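Side-chain contacts in DyP-type peroxidase (Thermobifida cellulosilytica, PDB 4GS1), which probably uses its heme to reduce hydrogen peroxide while oxidising dyes and other electron donors, as dye-decolorising peroxidases do: residues B[126-131]-B[344-349]; B[135-140]-B[353-358]; B[283-288]-B[302-307]. One frame throughout, in Å; residues are numbered along the deposited sequence.

Contact 1: residues B[126-131]-B[344-349]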
loop_
_atom_site.group_PDB
_atom_site.type_symbol
_atom_site.label_atom_id
_atom_site.label_comp_id
_atom_site.label_asym_id
_atom_site.label_seq_id
_atom_site.Cartn_x
_atom_site.Cartn_y
_atom_site.Cartn_z
ATOM N N PRO B 126 14.170 21.003 -24.095
ATOM C CA PRO B 126 15.356 20.274 -24.555
ATOM C C PRO B 126 14.965 19.058 -25.384
ATOM O O PRO B 126 13.875 18.513 -25.179
ATOM C CB PRO B 126 16.023 19.815 -23.250
ATOM C CG PRO B 126 15.455 20.718 -22.174
ATOM C CD PRO B 126 14.051 20.998 -22.624
ATOM N N ASP B 127 15.823 18.644 -26.315
ATOM C CA ASP B 127 15.561 17.437 -27.096
ATOM C C ASP B 127 15.302 16.225 -26.193
ATOM O O ASP B 127 14.523 15.338 -26.541
ATOM C CB ASP B 127 16.736 17.125 -28.031
ATOM C CG ASP B 127 16.830 18.083 -29.199
ATOM O OD1 ASP B 127 15.880 18.860 -29.430
ATOM O OD2 ASP B 127 17.862 18.045 -29.898
ATOM N N ALA B 128 15.958 16.190 -25.037
ATOM C CA ALA B 128 15.811 15.069 -24.107
ATOM C C ALA B 128 14.406 14.972 -23.518
ATOM O O ALA B 128 14.029 13.930 -22.974
ATOM C CB ALA B 128 16.853 15.159 -22.991
ATOM N N LEU B 129 13.644 16.060 -23.611
ATOM C CA LEU B 129 12.255 16.068 -23.135
ATOM C C LEU B 129 11.258 15.714 -24.250
ATOM O O LEU B 129 10.051 15.855 -24.077
ATOM C CB LEU B 129 11.915 17.421 -22.485
ATOM C CG LEU B 129 10.642 17.578 -21.641
ATOM C CD1 LEU B 129 10.481 16.421 -20.663
ATOM C CD2 LEU B 129 10.654 18.903 -20.889
ATOM N N ALA B 130 11.748 15.229 -25.388
ATOM C CA ALA B 130 10.835 14.800 -26.458
ATOM C C ALA B 130 9.963 13.651 -25.967
ATOM O O ALA B 130 10.410 12.835 -25.163
ATOM C CB ALA B 130 11.613 14.373 -27.694
ATOM N N ASP B 131 8.721 13.586 -26.441
ATOM C CA ASP B 131 7.837 12.488 -26.054
ATOM C C ASP B 131 8.470 11.127 -26.338
ATOM O O ASP B 131 9.205 10.955 -27.319
ATOM C CB ASP B 131 6.488 12.587 -26.781
ATOM C CG ASP B 131 5.681 13.810 -26.376
ATOM O OD1 ASP B 131 4.727 14.151 -27.112
ATOM O OD2 ASP B 131 5.987 14.436 -25.337
ATOM N N GLN B 344 18.049 9.011 -15.885
ATOM C CA GLN B 344 19.136 9.128 -16.858
ATOM C C GLN B 344 19.318 10.579 -17.273
ATOM O O GLN B 344 18.398 11.384 -17.144
ATOM C CB GLN B 344 18.850 8.278 -18.103
ATOM C CG GLN B 344 17.581 8.678 -18.863
ATOM C CD GLN B 344 16.422 7.742 -18.568
ATOM O OE1 GLN B 344 16.402 6.610 -19.050
ATOM N NE2 GLN B 344 15.469 8.193 -17.755
ATOM N N GLY B 345 20.495 10.908 -17.794
ATOM C CA GLY B 345 20.750 12.264 -18.258
ATOM C C GLY B 345 20.028 12.578 -19.559
ATOM O O GLY B 345 19.820 13.746 -19.902
ATOM N N ASN B 346 19.656 11.534 -20.295
ATOM C CA ASN B 346 19.035 11.688 -21.606
ATOM C C ASN B 346 18.315 10.395 -21.979
ATOM O O ASN B 346 18.966 9.363 -22.180
ATOM C CB ASN B 346 20.128 11.992 -22.638
ATOM C CG ASN B 346 19.599 12.097 -24.057
ATOM O OD1 ASN B 346 18.389 12.080 -24.298
ATOM N ND2 ASN B 346 20.522 12.236 -25.014
ATOM N N PRO B 347 16.970 10.428 -22.057
ATOM C CA PRO B 347 16.258 9.186 -22.390
ATOM C C PRO B 347 16.704 8.570 -23.715
ATOM O O PRO B 347 16.634 7.349 -23.885
ATOM C CB PRO B 347 14.791 9.635 -22.466
ATOM C CG PRO B 347 14.722 10.821 -21.522
ATOM C CD PRO B 347 16.038 11.535 -21.774
ATOM N N ALA B 348 17.195 9.392 -24.636
ATOM C CA ALA B 348 17.658 8.869 -25.920
ATOM C C ALA B 348 18.882 7.967 -25.797
ATOM O O ALA B 348 19.163 7.168 -26.702
ATOM C CB ALA B 348 17.924 10.009 -26.895
ATOM N N THR B 349 19.620 8.097 -24.695
ATOM C CA THR B 349 20.759 7.212 -24.419
ATOM C C THR B 349 20.582 6.443 -23.107
ATOM O O THR B 349 21.551 6.070 -22.439
ATOM C CB THR B 349 22.106 7.968 -24.443
ATOM O OG1 THR B 349 22.128 8.971 -23.417
ATOM C CG2 THR B 349 22.296 8.632 -25.791
#
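Ala128 meets Asn346 and Pro347 at the closest pass of the two loops, where the alpha carbons of Ala128 and Asn346 stand 5.3 Å apart. Followed outward, Asn346 starts with its CB 4.6 Å from Ala128 CB, and the chain closes in from there: CG continues anti to the backbone N (chi1 177°), which turns the amide toward the other loop. Of the two amide atoms, OD1 does the touching: it sits 3.7 Å from Ala128 CB, whereas ND2 remains 5.1 Å from that same methyl. OD1 is also pinned from its own side of the contact, because Ala348 N donates a 3.0 Å hydrogen bond to it, arriving from well above the carbonyl plane (64° out of it). This is an Asx turn, and it holds the amide oxygen against the alanine methyl while Pro347 and Ala348 form a short 3-10 turn behind it. The fold has two ferredoxin-like halves, each with an antiparallel sheet of strand order 2-3-1-4; here a loop of the N-terminal half, between helix 113-118 and strand 149-155, lies against the C-terminal half, where strand 334-344 gives way to helix 351-360. Tyr241 of the neighbouring strand 240-249 touches both Ala128 and Pro347. The pyrrolidine ring of Pro347 presents its CD to Ala128 O at 3.3 Å, and CG follows at 3.5 Å from Ala128 O. From the same CD, Ala128 CB is 3.9 Å away, an apolar touch beside the carbonyl contact.

Contact 2: residues B[135-140]-B[353-358]. With HEM (protoporphyrin IX containing Fe), chain F.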
loop_
_atom_site.group_PDB
_atom_site.type_symbol
_atom_site.label_atom_id
_atom_site.label_comp_id
_atom_site.label_asym_id
_atom_site.label_seq_id
_atom_site.Cartn_x
_atom_site.Cartn_y
_atom_site.Cartn_z
ATOM N N PHE B 135 5.609 1.944 -28.497
ATOM C CA PHE B 135 6.229 0.636 -28.713
ATOM C C PHE B 135 5.148 -0.394 -29.016
ATOM O O PHE B 135 4.016 -0.271 -28.542
ATOM C CB PHE B 135 7.047 0.206 -27.485
ATOM C CG PHE B 135 8.119 1.197 -27.091
ATOM C CD1 PHE B 135 9.359 1.193 -27.729
ATOM C CD2 PHE B 135 7.886 2.137 -26.099
ATOM C CE1 PHE B 135 10.339 2.105 -27.376
ATOM C CE2 PHE B 135 8.864 3.056 -25.742
ATOM C CZ PHE B 135 10.093 3.038 -26.383
ATOM N N ALA B 136 5.488 -1.405 -29.814
ATOM C CA ALA B 136 4.513 -2.403 -30.261
ATOM C C ALA B 136 3.814 -3.162 -29.123
ATOM O O ALA B 136 2.663 -3.582 -29.250
ATOM C CB ALA B 136 5.169 -3.380 -31.238
ATOM N N THR B 137 4.513 -3.326 -28.009
ATOM C CA THR B 137 3.975 -4.047 -26.861
ATOM C C THR B 137 3.131 -3.166 -25.935
ATOM O O THR B 137 2.550 -3.677 -24.971
ATOM C CB THR B 137 5.105 -4.662 -26.021
ATOM O OG1 THR B 137 6.052 -3.641 -25.694
ATOM C CG2 THR B 137 5.823 -5.784 -26.784
ATOM N N ASP B 138 3.069 -1.861 -26.200
ATOM C CA ASP B 138 2.336 -0.944 -25.308
ATOM C C ASP B 138 0.890 -1.387 -25.127
ATOM O O ASP B 138 0.244 -1.809 -26.089
ATOM C CB ASP B 138 2.292 0.479 -25.877
ATOM C CG ASP B 138 3.599 1.241 -25.719
ATOM O OD1 ASP B 138 4.522 0.763 -25.029
ATOM O OD2 ASP B 138 3.685 2.353 -26.291
ATOM N N ASP B 139 0.379 -1.276 -23.902
ATOM C CA ASP B 139 -1.055 -1.446 -23.648
ATOM C C ASP B 139 -1.495 -0.322 -22.720
ATOM O O ASP B 139 -2.086 -0.560 -21.662
ATOM C CB ASP B 139 -1.325 -2.810 -23.006
ATOM C CG ASP B 139 -2.798 -3.197 -23.034
ATOM O OD1 ASP B 139 -3.553 -2.675 -23.880
ATOM O OD2 ASP B 139 -3.193 -4.043 -22.205
ATOM N N LEU B 140 -1.210 0.912 -23.132
ATOM C CA LEU B 140 -1.346 2.075 -22.258
ATOM C C LEU B 140 -2.781 2.586 -22.082
ATOM O O LEU B 140 -3.565 2.645 -23.043
ATOM C CB LEU B 140 -0.463 3.212 -22.774
ATOM C CG LEU B 140 1.034 2.890 -22.838
ATOM C CD1 LEU B 140 1.797 4.036 -23.504
ATOM C CD2 LEU B 140 1.585 2.663 -21.448
ATOM N N PRO B 353 16.517 3.486 -26.109
ATOM C CA PRO B 353 17.105 2.404 -26.909
ATOM C C PRO B 353 16.977 1.022 -26.280
ATOM O O PRO B 353 16.831 0.035 -27.007
ATOM C CB PRO B 353 18.591 2.793 -27.016
ATOM C CG PRO B 353 18.815 3.831 -25.959
ATOM C CD PRO B 353 17.506 4.532 -25.782
ATOM N N VAL B 354 17.059 0.941 -24.960
ATOM C CA VAL B 354 16.922 -0.343 -24.285
ATOM C C VAL B 354 15.520 -0.904 -24.480
ATOM O O VAL B 354 15.361 -2.081 -24.816
ATOM C CB VAL B 354 17.287 -0.238 -22.790
ATOM C CG1 VAL B 354 17.011 -1.563 -22.077
ATOM C CG2 VAL B 354 18.764 0.163 -22.641
ATOM N N GLN B 355 14.503 -0.063 -24.301
ATOM C CA GLN B 355 13.124 -0.517 -24.502
ATOM C C GLN B 355 12.917 -0.941 -25.958
ATOM O O GLN B 355 12.250 -1.942 -26.226
ATOM C CB GLN B 355 12.116 0.567 -24.091
ATOM C CG GLN B 355 10.636 0.239 -24.409
ATOM C CD GLN B 355 10.032 -0.845 -23.523
ATOM O OE1 GLN B 355 10.718 -1.447 -22.691
ATOM N NE2 GLN B 355 8.735 -1.110 -23.709
ATOM N N ARG B 356 13.503 -0.196 -26.895
ATOM C CA ARG B 356 13.468 -0.606 -28.304
ATOM C C ARG B 356 14.023 -2.012 -28.498
ATOM O O ARG B 356 13.443 -2.818 -29.229
ATOM C CB ARG B 356 14.242 0.377 -29.189
ATOM C CG ARG B 356 13.521 1.682 -29.432
ATOM C CD ARG B 356 13.846 2.227 -30.815
ATOM N NE ARG B 356 12.653 2.782 -31.445
ATOM C CZ ARG B 356 12.332 4.071 -31.431
ATOM N NH1 ARG B 356 13.128 4.947 -30.829
ATOM N NH2 ARG B 356 11.221 4.486 -32.026
ATOM N N SER B 357 15.149 -2.308 -27.851
ATOM C CA SER B 357 15.728 -3.652 -27.942
ATOM C C SER B 357 14.811 -4.719 -27.339
ATOM O O SER B 357 14.629 -5.792 -27.916
ATOM C CB SER B 357 17.112 -3.716 -27.286
ATOM O OG SER B 357 18.052 -2.925 -28.002
ATOM N N LEU B 358 14.224 -4.436 -26.180
ATOM C CA LEU B 358 13.378 -5.443 -25.539
ATOM C C LEU B 358 12.184 -5.771 -26.425
ATOM O O LEU B 358 11.791 -6.932 -26.563
ATOM C CB LEU B 358 12.904 -4.973 -24.163
ATOM C CG LEU B 358 13.992 -4.599 -23.158
ATOM C CD1 LEU B 358 13.348 -4.142 -21.841
ATOM C CD2 LEU B 358 14.975 -5.750 -22.925
HETATM C CHA HEM F . 17.987 -6.016 -15.423
HETATM C CHB HEM F . 13.532 -7.334 -14.056
HETATM C CHC HEM F . 11.585 -4.056 -17.067
HETATM C CHD HEM F . 16.039 -2.431 -18.137
HETATM C C1A HEM F . 16.944 -6.663 -14.821
HETATM C C2A HEM F . 17.084 -7.764 -13.900
HETATM C C3A HEM F . 15.849 -8.126 -13.526
HETATM C C4A HEM F . 14.903 -7.264 -14.189
HETATM C CMA HEM F . 15.470 -9.262 -12.544
HETATM C CAA HEM F . 18.439 -8.381 -13.460
HETATM C CBA HEM F . 18.970 -7.752 -12.160
HETATM C CGA HEM F . 19.440 -6.336 -12.351
HETATM O O1A HEM F . 20.557 -6.137 -12.917
HETATM O O2A HEM F . 18.715 -5.402 -11.924
HETATM C C1B HEM F . 12.625 -6.579 -14.764
HETATM C C2B HEM F . 11.189 -6.736 -14.707
HETATM C C3B HEM F . 10.640 -5.843 -15.546
HETATM C C4B HEM F . 11.716 -5.079 -16.150
HETATM C CMB HEM F . 10.493 -7.806 -13.832
HETATM C CAB HEM F . 9.144 -5.575 -15.852
HETATM C CBB HEM F . 8.153 -5.894 -14.996
HETATM C C1C HEM F . 12.626 -3.332 -17.621
HETATM C C2C HEM F . 12.507 -2.246 -18.585
HETATM C C3C HEM F . 13.744 -1.788 -18.866
HETATM C C4C HEM F . 14.674 -2.593 -18.109
HETATM C CMC HEM F . 11.160 -1.712 -19.118
HETATM C CAC HEM F . 14.222 -0.656 -19.818
HETATM C CBC HEM F . 13.521 -0.174 -20.847
HETATM C C1D HEM F . 16.948 -3.228 -17.493
HETATM C C2D HEM F . 18.376 -3.019 -17.525
HETATM C C3D HEM F . 18.977 -4.137 -16.698
HETATM C C4D HEM F . 17.859 -4.910 -16.218
HETATM C CMD HEM F . 19.159 -1.906 -18.260
HETATM C CAD HEM F . 20.472 -4.364 -16.422
HETATM C CBD HEM F . 21.116 -5.074 -17.614
HETATM C CGD HEM F . 22.591 -5.237 -17.319
HETATM O O1D HEM F . 22.989 -6.320 -16.808
HETATM O O2D HEM F . 23.369 -4.277 -17.561
HETATM N NA HEM F . 15.602 -6.366 -14.987
HETATM N NB HEM F . 12.918 -5.561 -15.658
HETATM N NC HEM F . 13.974 -3.534 -17.361
HETATM N ND HEM F . 16.675 -4.352 -16.706
HETATM FE FE HEM F . 14.807 -5.015 -16.263
#
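Phe135 meets Gln355 because two torsions aim them at each other: the phenyl CG stands opposite its own carbonyl carbon (chi1 -57°), sending the ring toward helix 351-360, and Gln355 CG runs anti to its backbone N (chi1 174°), which sets that methylene over the ring; a bend at chi2 then carries the amide away from the ring centre. A type I beta turn, Phe135 to Asp138, in the long loop of the N-terminal ferredoxin-like half thus faces a helix of the C-terminal half. The result is a CH-pi contact, with Gln355 CG 3.4 Å from the centroid of the Phe135 ring and almost on the ring normal. The ring carbon CZ of Phe135 comes within 3.5 Å of Gln355 CG. The amide beyond it is turned 87° from the ring plane, so the two flat groups are not stacked. At the ring edge, in its plane, Arg356 CG lies 3.8 Å from Phe135 CE1. Besides the turn's backbone bond, Phe135 N donates a nearly straight 3.0 Å hydrogen bond to Asp138 OD2, which it meets from above the carboxylate plane. Asp138 OD1 is salt-bridged to Arg245, which ties this turn to strand 240-249. Phe351 and Val359 of the same helix also touch the Phe135 side chain. Replacing Phe135 with an alanine would probably open a gap beside the helix and leave the Gln355 chain, stripped of its aromatic backing, freer to turn near the heme. Gln355 OE1 lies 3.6 Å from both the vinyl carbon CBC and the methyl carbon CMC of the heme.

Contact 3: residues B[283-288]-B[302-307]. With HEM (protoporphyrin IX containing Fe), chain F.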
loop_
_atom_site.group_PDB
_atom_site.type_symbol
_atom_site.label_atom_id
_atom_site.label_comp_id
_atom_site.label_asym_id
_atom_site.label_seq_id
_atom_site.Cartn_x
_atom_site.Cartn_y
_atom_site.Cartn_z
ATOM N N ASP B 283 28.865 -11.137 -9.977
ATOM C CA ASP B 283 29.721 -11.645 -11.066
ATOM C C ASP B 283 29.277 -11.001 -12.375
ATOM O O ASP B 283 28.098 -10.705 -12.544
ATOM C CB ASP B 283 29.619 -13.172 -11.200
ATOM C CG ASP B 283 30.348 -13.919 -10.092
ATOM O OD1 ASP B 283 31.163 -13.297 -9.380
ATOM O OD2 ASP B 283 30.110 -15.140 -9.942
ATOM N N PRO B 284 30.211 -10.792 -13.312
ATOM C CA PRO B 284 29.810 -10.174 -14.581
ATOM C C PRO B 284 28.879 -11.077 -15.374
ATOM O O PRO B 284 29.004 -12.309 -15.318
ATOM C CB PRO B 284 31.144 -10.016 -15.333
ATOM C CG PRO B 284 32.039 -11.072 -14.733
ATOM C CD PRO B 284 31.652 -11.095 -13.277
ATOM N N VAL B 285 27.941 -10.476 -16.101
ATOM C CA VAL B 285 27.085 -11.241 -16.998
ATOM C C VAL B 285 27.888 -11.572 -18.247
ATOM O O VAL B 285 28.138 -10.701 -19.090
ATOM C CB VAL B 285 25.813 -10.459 -17.356
ATOM C CG1 VAL B 285 24.910 -11.288 -18.266
ATOM C CG2 VAL B 285 25.065 -10.093 -16.077
ATOM N N VAL B 286 28.300 -12.833 -18.364
ATOM C CA VAL B 286 29.098 -13.263 -19.510
ATOM C C VAL B 286 28.208 -13.789 -20.633
ATOM O O VAL B 286 27.685 -14.906 -20.577
ATOM C CB VAL B 286 30.168 -14.285 -19.107
ATOM C CG1 VAL B 286 31.035 -14.660 -20.332
ATOM C CG2 VAL B 286 31.033 -13.701 -18.007
ATOM N N LEU B 287 28.039 -12.967 -21.659
ATOM C CA LEU B 287 27.053 -13.239 -22.703
ATOM C C LEU B 287 27.588 -14.162 -23.786
ATOM O O LEU B 287 26.856 -14.562 -24.689
ATOM C CB LEU B 287 26.565 -11.920 -23.295
ATOM C CG LEU B 287 25.759 -11.078 -22.302
ATOM C CD1 LEU B 287 25.376 -9.744 -22.908
ATOM C CD2 LEU B 287 24.510 -11.850 -21.865
ATOM N N THR B 288 28.869 -14.513 -23.694
ATOM C CA THR B 288 29.479 -15.403 -24.678
ATOM C C THR B 288 29.538 -16.849 -24.221
ATOM O O THR B 288 29.939 -17.733 -24.992
ATOM C CB THR B 288 30.914 -14.971 -24.993
ATOM O OG1 THR B 288 31.636 -14.825 -23.765
ATOM C CG2 THR B 288 30.913 -13.648 -25.737
ATOM N N ALA B 302 16.930 -13.664 -23.499
ATOM C CA ALA B 302 16.926 -13.341 -22.067
ATOM C C ALA B 302 16.933 -11.842 -21.837
ATOM O O ALA B 302 17.628 -11.101 -22.532
ATOM C CB ALA B 302 18.128 -13.967 -21.380
ATOM N N HIS B 303 16.162 -11.404 -20.842
ATOM C CA HIS B 303 16.050 -9.990 -20.497
ATOM C C HIS B 303 17.406 -9.299 -20.326
ATOM O O HIS B 303 17.642 -8.243 -20.927
ATOM C CB HIS B 303 15.201 -9.833 -19.231
ATOM C CG HIS B 303 14.919 -8.412 -18.860
ATOM N ND1 HIS B 303 14.063 -7.610 -19.585
ATOM C CD2 HIS B 303 15.364 -7.662 -17.825
ATOM C CE1 HIS B 303 13.993 -6.420 -19.011
ATOM N NE2 HIS B 303 14.772 -6.426 -17.950
ATOM N N VAL B 304 18.305 -9.869 -19.523
ATOM C CA VAL B 304 19.567 -9.168 -19.277
ATOM C C VAL B 304 20.489 -9.167 -20.486
ATOM O O VAL B 304 21.354 -8.298 -20.582
ATOM C CB VAL B 304 20.330 -9.646 -18.016
ATOM C CG1 VAL B 304 19.403 -9.620 -16.793
ATOM C CG2 VAL B 304 20.928 -11.041 -18.225
ATOM N N ARG B 305 20.310 -10.112 -21.406
ATOM C CA ARG B 305 21.078 -10.083 -22.652
ATOM C C ARG B 305 20.656 -8.886 -23.496
ATOM O O ARG B 305 21.504 -8.150 -24.025
ATOM C CB ARG B 305 20.911 -11.388 -23.450
ATOM C CG ARG B 305 21.609 -11.349 -24.811
ATOM C CD ARG B 305 21.444 -12.650 -25.587
ATOM N NE ARG B 305 22.143 -13.771 -24.956
ATOM C CZ ARG B 305 23.453 -13.989 -25.046
ATOM N NH1 ARG B 305 23.985 -15.041 -24.441
ATOM N NH2 ARG B 305 24.226 -13.163 -25.749
ATOM N N LEU B 306 19.349 -8.678 -23.620
ATOM C CA LEU B 306 18.873 -7.621 -24.499
ATOM C C LEU B 306 18.998 -6.241 -23.873
ATOM O O LEU B 306 19.118 -5.249 -24.591
ATOM C CB LEU B 306 17.431 -7.893 -24.936
ATOM C CG LEU B 306 17.199 -9.189 -25.708
ATOM C CD1 LEU B 306 15.720 -9.302 -26.041
ATOM C CD2 LEU B 306 18.037 -9.221 -26.977
ATOM N N ALA B 307 18.983 -6.173 -22.541
ATOM C CA ALA B 307 19.085 -4.884 -21.851
ATOM C C ALA B 307 20.516 -4.408 -21.578
ATOM O O ALA B 307 20.713 -3.264 -21.185
ATOM C CB ALA B 307 18.285 -4.916 -20.545
HETATM C CHA HEM F . 17.987 -6.016 -15.423
HETATM C CHB HEM F . 13.532 -7.334 -14.056
HETATM C CHC HEM F . 11.585 -4.056 -17.067
HETATM C CHD HEM F . 16.039 -2.431 -18.137
HETATM C C1A HEM F . 16.944 -6.663 -14.821
HETATM C C2A HEM F . 17.084 -7.764 -13.900
HETATM C C3A HEM F . 15.849 -8.126 -13.526
HETATM C C4A HEM F . 14.903 -7.264 -14.189
HETATM C CMA HEM F . 15.470 -9.262 -12.544
HETATM C CAA HEM F . 18.439 -8.381 -13.460
HETATM C CBA HEM F . 18.970 -7.752 -12.160
HETATM C CGA HEM F . 19.440 -6.336 -12.351
HETATM O O1A HEM F . 20.557 -6.137 -12.917
HETATM O O2A HEM F . 18.715 -5.402 -11.924
HETATM C C1B HEM F . 12.625 -6.579 -14.764
HETATM C C2B HEM F . 11.189 -6.736 -14.707
HETATM C C3B HEM F . 10.640 -5.843 -15.546
HETATM C C4B HEM F . 11.716 -5.079 -16.150
HETATM C CMB HEM F . 10.493 -7.806 -13.832
HETATM C CAB HEM F . 9.144 -5.575 -15.852
HETATM C CBB HEM F . 8.153 -5.894 -14.996
HETATM C C1C HEM F . 12.626 -3.332 -17.621
HETATM C C2C HEM F . 12.507 -2.246 -18.585
HETATM C C3C HEM F . 13.744 -1.788 -18.866
HETATM C C4C HEM F . 14.674 -2.593 -18.109
HETATM C CMC HEM F . 11.160 -1.712 -19.118
HETATM C CAC HEM F . 14.222 -0.656 -19.818
HETATM C CBC HEM F . 13.521 -0.174 -20.847
HETATM C C1D HEM F . 16.948 -3.228 -17.493
HETATM C C2D HEM F . 18.376 -3.019 -17.525
HETATM C C3D HEM F . 18.977 -4.137 -16.698
HETATM C C4D HEM F . 17.859 -4.910 -16.218
HETATM C CMD HEM F . 19.159 -1.906 -18.260
HETATM C CAD HEM F . 20.472 -4.364 -16.422
HETATM C CBD HEM F . 21.116 -5.074 -17.614
HETATM C CGD HEM F . 22.591 -5.237 -17.319
HETATM O O1D HEM F . 22.989 -6.320 -16.808
HETATM O O2D HEM F . 23.369 -4.277 -17.561
HETATM N NA HEM F . 15.602 -6.366 -14.987
HETATM N NB HEM F . 12.918 -5.561 -15.658
HETATM N NC HEM F . 13.974 -3.534 -17.361
HETATM N ND HEM F . 16.675 -4.352 -16.706
HETATM FE FE HEM F . 14.807 -5.015 -16.263
#
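Both terminal nitrogens of Arg305 donate to one acceptor, the carbonyl oxygen of Leu287, NH1 to Leu287 O at 2.9 Å and NH2 to Leu287 O at 3.2 Å. The oxygen lies close to the guanidinium plane, and the two donors reach it from opposite faces of its own carbonyl plane. Over one face of the guanidinium, above its centre, sits Leu287 CD2, while Leu287 CB approaches Arg305 NH2 to 3.6 Å. A bend at the third torsion (chi3 -67°) of an otherwise extended chain swings the charged end to the loop. Beside this grip, Val285 CG1 touches Val304 CG2 at 4.0 Å. Further out, the guanidinium is held by other carbonyls of the intervening loop: NH1 also bonds Ile298 O and NE bonds Pro299 O, which should fix its rotation.

The same short helix carries the heme ligand on another side: His303 NE2 binds the heme iron at 2.2 Å, and His303 ND1 is hydrogen-bonded to Asp363 OD2, the proximal histidine-aspartate pair familiar from heme peroxidases. Val304 touches both partners, with CG2 on Val285 and CG1 3.7 Å from heme CAA. Helix 303-307 packs against both helix 259-266, whose Ile266 touches His303 and Val304, and helix 351-360, where Leu358 touches His303 and Leu306, and Val354 touches Ala307.

From the N terminus, the loop between helix 113-118 and strand 149-155 supplies 126-131 and then 135-140, the first halves of contacts 1 and 2. Much later, 283-288 is met by 302-307 after only thirteen residues, so contact 3 closes a short local loop that falls within the spans of both others. Contact 1 closes next, at 344-349, and contact 2 at 353-358, so these two long closures cross; they also touch through Ala348 and Pro353. Both join the N-terminal half to the C-terminal half. Contacts 2 and 3 meet at the heme, which both touch, so the proximal helix and helix 351-360 share the cofactor.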